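Local coordinates for protein Poly(A) RNA polymerase GLD2 (Rattus norvegicus, PDB 6LBK) that probably adds successive AMP units from ATP to the 3' ends of selected cytoplasmic mRNAs and a single nucleotide to certain microRNAs, at residues 215-220 against 224-229. The protein carries 1 engineered substitution. Residues are numbered along the deposited sequence; the frame is centred on the assembly and turned at random.
Sequences EINDAS and LSSYSL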
loop_
_atom_site.group_PDB
_atom_site.type_symbol
_atom_site.label_atom_id
_atom_site.label_comp_id
_atom_site.label_asym_id
_atom_site.label_seq_id
_atom_site.Cartn_x
_atom_site.Cartn_y
_atom_site.Cartn_z
ATOM N N GLU A 215 -12.146 -6.805 8.417
ATOM C CA GLU A 215 -12.900 -5.559 8.243
ATOM C C GLU A 215 -12.203 -4.391 8.921
ATOM O O GLU A 215 -12.860 -3.493 9.442
ATOM C CB GLU A 215 -14.341 -5.702 8.770
ATOM C CG GLU A 215 -15.446 -5.428 7.750
ATOM C CD GLU A 215 -15.157 -4.255 6.812
ATOM O OE1 GLU A 215 -14.797 -3.154 7.292
ATOM O OE2 GLU A 215 -15.237 -4.450 5.578
ATOM N N ILE A 216 -10.865 -4.389 8.922
ATOM C CA ILE A 216 -10.077 -3.269 9.424
ATOM C C ILE A 216 -9.179 -2.677 8.357
ATOM O O ILE A 216 -8.315 -1.859 8.665
ATOM C CB ILE A 216 -9.233 -3.677 10.648
ATOM C CG1 ILE A 216 -8.088 -4.611 10.225
ATOM C CG2 ILE A 216 -10.106 -4.356 11.684
ATOM C CD1 ILE A 216 -7.319 -5.230 11.407
ATOM N N ASN A 217 -9.392 -3.028 7.099
ATOM C CA ASN A 217 -8.522 -2.538 6.041
ATOM C C ASN A 217 -9.346 -1.693 5.073
ATOM O O ASN A 217 -9.436 -2.015 3.882
ATOM C CB ASN A 217 -7.851 -3.717 5.327
ATOM C CG ASN A 217 -6.864 -3.272 4.251
ATOM O OD1 ASN A 217 -6.432 -2.116 4.231
ATOM N ND2 ASN A 217 -6.531 -4.181 3.332
ATOM N N ASP A 218 -9.989 -0.631 5.578
ATOM C CA ASP A 218 -10.735 0.243 4.671
ATOM C C ASP A 218 -10.814 1.643 5.296
ATOM O O ASP A 218 -11.754 1.966 6.036
ATOM C CB ASP A 218 -12.113 -0.340 4.391
ATOM C CG ASP A 218 -12.671 0.089 3.038
ATOM O OD1 ASP A 218 -13.310 1.166 2.943
ATOM O OD2 ASP A 218 -12.451 -0.670 2.064
ATOM N N ALA A 219 -9.871 2.507 4.896
ATOM C CA ALA A 219 -9.858 3.881 5.397
ATOM C C ALA A 219 -11.172 4.605 5.108
ATOM O O ALA A 219 -11.577 5.483 5.881
ATOM C CB ALA A 219 -8.677 4.648 4.799
ATOM N N SER A 220 -11.864 4.256 4.017
ATOM C CA SER A 220 -13.152 4.905 3.773
ATOM C C SER A 220 -14.167 4.522 4.837
ATOM O O SER A 220 -15.130 5.263 5.059
ATOM C CB SER A 220 -13.711 4.538 2.399
ATOM O OG SER A 220 -14.163 3.195 2.380
ATOM N N LEU A 224 -7.731 0.956 8.791
ATOM C CA LEU A 224 -6.361 1.176 8.314
ATOM C C LEU A 224 -6.245 1.117 6.796
ATOM O O LEU A 224 -6.619 0.120 6.174
ATOM C CB LEU A 224 -5.428 0.126 8.891
ATOM C CG LEU A 224 -5.194 0.091 10.385
ATOM C CD1 LEU A 224 -4.529 -1.208 10.680
ATOM C CD2 LEU A 224 -4.299 1.268 10.727
ATOM N N SER A 225 -5.638 2.137 6.208
ATOM C CA SER A 225 -5.403 2.094 4.777
ATOM C C SER A 225 -4.334 1.061 4.453
ATOM O O SER A 225 -3.478 0.740 5.281
ATOM C CB SER A 225 -4.978 3.466 4.246
ATOM O OG SER A 225 -3.709 3.836 4.741
ATOM N N SER A 226 -4.396 0.541 3.220
ATOM C CA SER A 226 -3.396 -0.420 2.778
ATOM C C SER A 226 -2.004 0.168 2.903
ATOM O O SER A 226 -1.057 -0.531 3.287
ATOM C CB SER A 226 -3.666 -0.815 1.335
ATOM O OG SER A 226 -4.707 -1.770 1.264
ATOM N N TYR A 227 -1.868 1.459 2.576
ATOM C CA TYR A 227 -0.579 2.135 2.676
ATOM C C TYR A 227 -0.110 2.209 4.124
ATOM O O TYR A 227 1.083 2.033 4.404
ATOM C CB TYR A 227 -0.678 3.527 2.062
ATOM C CG TYR A 227 0.624 4.278 1.858
ATOM C CD1 TYR A 227 1.783 3.622 1.454
ATOM C CD2 TYR A 227 0.680 5.668 2.023
ATOM C CE1 TYR A 227 2.975 4.325 1.237
ATOM C CE2 TYR A 227 1.860 6.379 1.811
ATOM C CZ TYR A 227 3.009 5.696 1.409
ATOM O OH TYR A 227 4.182 6.399 1.181
ATOM N N SER A 228 -1.029 2.479 5.058
ATOM C CA SER A 228 -0.657 2.469 6.470
ATOM C C SER A 228 -0.119 1.112 6.874
ATOM O O SER A 228 0.936 1.014 7.506
ATOM C CB SER A 228 -1.853 2.824 7.334
ATOM O OG SER A 228 -2.197 4.179 7.153
ATOM N N LEU A 229 -0.822 0.045 6.488
ATOM C CA LEU A 229 -0.375 -1.304 6.825
ATOM C C LEU A 229 0.996 -1.592 6.242
ATOM O O LEU A 229 1.854 -2.157 6.919
ATOM C CB LEU A 229 -1.368 -2.343 6.324
ATOM C CG LEU A 229 -2.490 -2.835 7.201
ATOM C CD1 LEU A 229 -3.244 -3.786 6.344
ATOM C CD2 LEU A 229 -1.929 -3.547 8.423
#
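The backbone of I216 and L224 is joined by one hydrogen bond, L224 N to I216 O at 2.9 Å, and this closes the loop that leads into helix 226-239. The N-H reaches the carbonyl from above its plane, 36° out of it. A CA-H...O contact runs the other way, from N217 CA to L224 O at 3.3 Å. The side chain of N217 leaves with CG anti to the backbone N (chi1 -177°). That torsion brings its amide alongside the start of the helix, with CG 3.9 Å from L224 O and 4.0 Å from S226 OG. With an alanine here, L224 O and S226 OG would probably lose the amide beside them, and a gap would be likely to open at the helix start. Further along, A219 CB rests on S225 CB at 3.9 Å. S225 OG shares a hydrogen bond of 2.9 Å with S228 OG. I216 and L224 both pack on I350 of helix 344-363. The contact folds the connection after helix 200-213 back against the N-terminus of helix 226-239, with S225 at the N-cap position and S226 about 8 Å, side chain to side chain, from D111, a probable catalytic magnesium ligand.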